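Local coordinates for protein haloalkane dehalogenase (Mycobacterium rhodesiae, PDB 4MJ3) that hydrolyses haloalkanes to the corresponding alcohol and halide, as a member of the alpha/beta-hydrolase family, at residues A[46-51]-A[115-120]; A[239-244]-A[268-273]. All blocks are in the same frame, centred on the assembly; numbering follows the deposited sequence.

Contact 1 of 2, residues A[46-51]-A[115-120]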
loop_
_atom_site.group_PDB
_atom_site.type_symbol
_atom_site.label_atom_id
_atom_site.label_comp_id
_atom_site.label_asym_id
_atom_site.label_seq_id
_atom_site.Cartn_x
_atom_site.Cartn_y
_atom_site.Cartn_z
ATOM N N GLY A 46 12.438 4.701 17.528
ATOM C CA GLY A 46 12.104 3.303 17.307
ATOM C C GLY A 46 12.486 2.887 15.900
ATOM O O GLY A 46 12.616 3.738 15.021
ATOM N N GLU A 47 12.689 1.591 15.687
ATOM C CA GLU A 47 12.879 1.092 14.314
ATOM C C GLU A 47 11.626 1.385 13.514
ATOM O O GLU A 47 10.505 1.162 13.990
ATOM C CB GLU A 47 13.145 -0.405 14.280
ATOM C CG GLU A 47 14.487 -0.799 14.847
ATOM C CD GLU A 47 14.817 -2.245 14.551
ATOM O OE1 GLU A 47 15.101 -2.568 13.391
ATOM O OE2 GLU A 47 14.797 -3.060 15.488
ATOM N N VAL A 48 11.823 1.876 12.300
ATOM C CA VAL A 48 10.717 2.337 11.481
ATOM C C VAL A 48 10.041 1.158 10.802
ATOM O O VAL A 48 10.701 0.356 10.136
ATOM C CB VAL A 48 11.192 3.329 10.408
ATOM C CG1 VAL A 48 10.072 3.640 9.413
ATOM C CG2 VAL A 48 11.727 4.604 11.043
ATOM N N VAL A 49 8.717 1.108 10.918
ATOM C CA VAL A 49 7.895 0.194 10.133
ATOM C C VAL A 49 7.036 1.068 9.228
ATOM O O VAL A 49 6.217 1.850 9.716
ATOM C CB VAL A 49 7.012 -0.663 11.033
ATOM C CG1 VAL A 49 6.161 -1.618 10.202
ATOM C CG2 VAL A 49 7.876 -1.408 12.050
ATOM N N LEU A 50 7.250 0.952 7.930
ATOM C CA LEU A 50 6.531 1.769 6.948
ATOM C C LEU A 50 5.382 0.978 6.387
ATOM O O LEU A 50 5.584 -0.076 5.771
ATOM C CB LEU A 50 7.476 2.210 5.830
ATOM C CG LEU A 50 6.839 3.033 4.718
ATOM C CD1 LEU A 50 6.273 4.342 5.236
ATOM C CD2 LEU A 50 7.900 3.285 3.667
ATOM N N LEU A 51 4.168 1.500 6.574
ATOM C CA LEU A 51 2.938 0.807 6.236
ATOM C C LEU A 51 2.308 1.434 5.006
ATOM O O LEU A 51 1.846 2.570 5.060
ATOM C CB LEU A 51 1.950 0.907 7.404
ATOM C CG LEU A 51 2.472 0.435 8.767
ATOM C CD1 LEU A 51 1.561 0.901 9.891
ATOM C CD2 LEU A 51 2.627 -1.068 8.792
ATOM N N ALA A 115 14.909 6.042 7.580
ATOM C CA ALA A 115 16.095 5.208 7.361
ATOM C C ALA A 115 15.870 3.791 7.875
ATOM O O ALA A 115 15.099 3.595 8.811
ATOM C CB ALA A 115 17.303 5.825 8.075
ATOM N N ASP A 116 16.585 2.825 7.292
ATOM C CA ASP A 116 16.612 1.448 7.783
ATOM C C ASP A 116 15.192 0.941 8.018
ATOM O O ASP A 116 14.834 0.451 9.090
ATOM C CB ASP A 116 17.463 1.346 9.056
ATOM C CG ASP A 116 18.902 1.742 8.818
ATOM O OD1 ASP A 116 19.508 1.231 7.851
ATOM O OD2 ASP A 116 19.431 2.579 9.578
ATOM N N VAL A 117 14.399 1.040 6.961
ATOM C CA VAL A 117 12.965 0.846 7.023
ATOM C C VAL A 117 12.555 -0.623 6.952
ATOM O O VAL A 117 13.119 -1.381 6.161
ATOM C CB VAL A 117 12.317 1.603 5.835
ATOM C CG1 VAL A 117 10.852 1.292 5.709
ATOM C CG2 VAL A 117 12.557 3.089 6.006
ATOM N N THR A 118 11.568 -1.004 7.770
ATOM C CA THR A 118 10.857 -2.275 7.606
ATOM C C THR A 118 9.553 -1.986 6.858
ATOM O O THR A 118 8.610 -1.420 7.410
ATOM C CB THR A 118 10.615 -2.976 8.949
ATOM O OG1 THR A 118 11.881 -3.335 9.518
ATOM C CG2 THR A 118 9.776 -4.245 8.780
ATOM N N LEU A 119 9.538 -2.345 5.577
ATOM C CA LEU A 119 8.365 -2.119 4.748
ATOM C C LEU A 119 7.322 -3.186 5.014
ATOM O O LEU A 119 7.619 -4.385 4.988
ATOM C CB LEU A 119 8.757 -2.142 3.278
ATOM C CG LEU A 119 7.626 -2.007 2.260
ATOM C CD1 LEU A 119 6.939 -0.656 2.379
ATOM C CD2 LEU A 119 8.185 -2.191 0.850
ATOM N N VAL A 120 6.084 -2.751 5.221
ATOM C CA VAL A 120 4.941 -3.657 5.230
ATOM C C VAL A 120 4.005 -3.166 4.127
ATOM O O VAL A 120 3.568 -2.012 4.134
ATOM C CB VAL A 120 4.211 -3.637 6.558
ATOM C CG1 VAL A 120 2.975 -4.531 6.501
ATOM C CG2 VAL A 120 5.162 -4.043 7.687
HETATM O O HOH W 1 15.947 -0.472 12.073
HETATM O O HOH W 2 12.991 -1.163 10.580
HETATM O O HOH W 3 14.582 2.274 11.345
#
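Strands 48-51 and 117-120 run parallel, with their axes 4.6 Å apart at closest approach and a crossing angle of -28°, the twist of neighbouring strands in the central sheet of an alpha/beta-hydrolase fold. Three backbone hydrogen bonds set the register. Thr118 N gives its proton to Val48 O at 2.9 Å, lying in the carbonyl plane; Leu50 N reaches Thr118 O at 2.8 Å from above that carbonyl's plane; Val120 N meets Leu50 O nearly along the C=O axis, with an N-H...O angle of 175°. Val49 turns its backbone the other way, to Arg75 and Val77, and Leu51 bonds to Val77, so strand 48-52 is an interior strand of the sheet.

Side chains alternate between the two faces. Val49, Leu51, Thr118 and Val120 share one: Val49 CG1, anti to its backbone N, crosses obliquely to Val120 CG2 at 3.6 Å, while Leu51 lies alongside Val120 and brings CD2 to its CB. Leu69 of helix 66-71 and Val294 of helix 282-300 pack over this face. Leu50 and Leu119 point to the opposite face, where Val117 CG1 presses against Leu50 CB at 3.5 Å, and Leu50 also touches Val77 and Ile79 of the next strand.

At the N-terminal end water extends the pairing. One water accepts from Val48 N and donates to Ala115 O. A second bonds to Val48 O, Asp116 O and Thr118 OG1, a hydroxyl that Arg142 also grips, the same arginine that forms a salt bridge with Glu47. Thr118 OG1 is turned anti to its carbonyl carbon (chi1 -65°), which places it beside its own backbone N and 2.7 Å from this second water's O.

Contact 2 of 2, residues A[239-244]-A[268-273]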
loop_
_atom_site.group_PDB
_atom_site.type_symbol
_atom_site.label_atom_id
_atom_site.label_comp_id
_atom_site.label_asym_id
_atom_site.label_seq_id
_atom_site.Cartn_x
_atom_site.Cartn_y
_atom_site.Cartn_z
ATOM N N GLU A 239 19.126 -9.619 -0.278
ATOM C CA GLU A 239 19.536 -10.653 0.671
ATOM C C GLU A 239 19.061 -10.393 2.094
ATOM O O GLU A 239 19.202 -11.265 2.971
ATOM C CB GLU A 239 21.062 -10.750 0.687
ATOM C CG GLU A 239 21.662 -11.135 -0.648
ATOM C CD GLU A 239 21.538 -12.606 -0.953
ATOM O OE1 GLU A 239 21.162 -13.387 -0.051
ATOM O OE2 GLU A 239 21.831 -12.989 -2.099
ATOM N N LYS A 240 18.528 -9.203 2.334
ATOM C CA LYS A 240 18.069 -8.829 3.657
ATOM C C LYS A 240 16.716 -9.484 3.947
ATOM O O LYS A 240 16.053 -9.995 3.030
ATOM C CB LYS A 240 18.025 -7.309 3.823
ATOM C CG LYS A 240 19.412 -6.718 4.036
ATOM C CD LYS A 240 19.425 -5.200 4.076
ATOM C CE LYS A 240 19.269 -4.618 2.680
ATOM N NZ LYS A 240 19.352 -3.138 2.699
ATOM N N PRO A 241 16.314 -9.497 5.218
ATOM C CA PRO A 241 15.114 -10.286 5.579
ATOM C C PRO A 241 13.829 -9.919 4.840
ATOM O O PRO A 241 13.461 -8.741 4.736
ATOM C CB PRO A 241 14.977 -10.038 7.087
ATOM C CG PRO A 241 16.368 -9.796 7.532
ATOM C CD PRO A 241 16.996 -8.989 6.424
ATOM N N PHE A 242 13.164 -10.950 4.331
ATOM C CA PHE A 242 11.931 -10.805 3.571
ATOM C C PHE A 242 10.925 -11.838 4.084
ATOM O O PHE A 242 11.219 -13.042 4.093
ATOM C CB PHE A 242 12.234 -11.035 2.099
ATOM C CG PHE A 242 11.066 -10.740 1.203
ATOM C CD1 PHE A 242 10.034 -11.640 1.071
ATOM C CD2 PHE A 242 11.028 -9.547 0.499
ATOM C CE1 PHE A 242 8.953 -11.351 0.242
ATOM C CE2 PHE A 242 9.964 -9.256 -0.321
ATOM C CZ PHE A 242 8.932 -10.162 -0.440
ATOM N N LEU A 243 9.759 -11.353 4.524
ATOM C CA LEU A 243 8.703 -12.183 5.075
ATOM C C LEU A 243 7.484 -12.182 4.174
ATOM O O LEU A 243 7.003 -11.117 3.753
ATOM C CB LEU A 243 8.271 -11.669 6.457
ATOM C CG LEU A 243 7.250 -12.556 7.195
ATOM C CD1 LEU A 243 7.929 -13.810 7.729
ATOM C CD2 LEU A 243 6.572 -11.814 8.329
ATOM N N SER A 244 7.011 -13.376 3.860
ATOM C CA SER A 244 5.746 -13.559 3.173
ATOM C C SER A 244 4.682 -13.754 4.240
ATOM O O SER A 244 4.765 -14.703 5.012
ATOM C CB SER A 244 5.814 -14.783 2.254
ATOM O OG SER A 244 4.587 -14.960 1.578
ATOM N N ARG A 268 14.788 -16.772 2.169
ATOM C CA ARG A 268 15.294 -18.111 2.538
ATOM C C ARG A 268 15.541 -18.122 4.054
ATOM O O ARG A 268 16.188 -17.222 4.589
ATOM C CB ARG A 268 16.577 -18.449 1.760
ATOM C CG ARG A 268 16.411 -18.603 0.246
ATOM N N GLY A 269 14.966 -19.109 4.737
ATOM C CA GLY A 269 15.138 -19.300 6.174
ATOM C C GLY A 269 14.251 -18.479 7.090
ATOM O O GLY A 269 14.316 -18.625 8.306
ATOM N N GLN A 270 13.436 -17.595 6.523
ATOM C CA GLN A 270 12.508 -16.800 7.310
ATOM C C GLN A 270 11.253 -17.640 7.555
ATOM O O GLN A 270 10.884 -18.462 6.723
ATOM C CB GLN A 270 12.152 -15.484 6.582
ATOM C CG GLN A 270 13.322 -14.539 6.388
ATOM C CD GLN A 270 13.859 -13.991 7.700
ATOM O OE1 GLN A 270 13.127 -13.841 8.673
ATOM N NE2 GLN A 270 15.130 -13.644 7.715
ATOM N N SER A 271 10.575 -17.364 8.660
ATOM C CA SER A 271 9.394 -18.110 9.050
ATOM C C SER A 271 8.131 -17.507 8.488
ATOM O O SER A 271 7.417 -16.779 9.181
ATOM C CB SER A 271 9.309 -18.201 10.572
ATOM O OG SER A 271 10.340 -19.048 11.046
ATOM N N HIS A 272 7.848 -17.844 7.231
ATOM C CA HIS A 272 6.725 -17.267 6.523
ATOM C C HIS A 272 5.443 -17.758 7.156
ATOM O O HIS A 272 5.386 -18.840 7.743
ATOM C CB HIS A 272 6.779 -17.589 5.041
ATOM C CG HIS A 272 8.093 -17.247 4.413
ATOM N ND1 HIS A 272 8.514 -15.947 4.256
ATOM C CD2 HIS A 272 9.110 -18.028 3.984
ATOM C CE1 HIS A 272 9.735 -15.940 3.747
ATOM N NE2 HIS A 272 10.123 -17.193 3.581
ATOM N N VAL A 273 4.432 -16.919 7.079
ATOM C CA VAL A 273 3.155 -17.213 7.685
ATOM C C VAL A 273 2.041 -17.053 6.667
ATOM O O VAL A 273 2.174 -16.318 5.701
ATOM C CB VAL A 273 2.918 -16.285 8.907
ATOM C CG1 VAL A 273 3.982 -16.520 9.978
ATOM C CG2 VAL A 273 2.938 -14.820 8.523
HETATM O O HOH W 4 2.458 -15.940 3.049
#
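His272 ND1 accepts the Ser244 N proton at 3.0 Å, an almost straight bond (169°) arriving near the imidazole plane, so a side chain stands in for a neighbouring strand's carbonyl. One residue on, Val273 N donates to Ser244 O at 3.0 Å, nearly along the C=O axis. A water then joins Ser244 OG to Val273 O, donating to both. Because ND1 acts as acceptor, the ring's proton is expected on NE2, which is bonded to Ala267 O; these two bonds hold the ring at both nitrogens. Its edge also brings CE1 to 3.3 Å from Phe242 O, a buried carbonyl with no hydrogen-bonding partner in the model.

Farther back, the Gln270 chain bends at chi2 (-66°) and lays CG against that same carbonyl, while NE2 lies 3.7 Å from Pro241 CB and bonds to Asn301. Leu243 CD1 reaches across to Ser271 O, the carbonyl of the residue at the centre of an inverse gamma turn.

Strand 242-244 forms one edge of the central sheet, bonded to strand 140-145 through Leu243; Phe297 of helix 282-300 packs on Pro241, Leu243 and Gln270, and Glu257 of helix 256-263 holds Ser244 OG.

How the contacts relate
From the N terminus, contact 1 comes first: after strands 22-27 and 33-41, 46-51 leads into an interior strand, and the chain passes through helix 66-71, strand 75-79 and helix 98-112 before 115-120 returns beside it, 64 residues on. Contact 2 opens only after that closure, so the two are in series and neither nest nor cross. It closes a shorter excursion of 23 intervening residues, containing helix 256-263, between the edge strand and the loop leading to helix 282-300. Both reach one sheet, contact 2 through strand 242-244, with strand 140-145 between that strand and 117-121. Their centres lie 16 Å apart. Helix 282-300 packs against both, linking the sheet's interior to its edge.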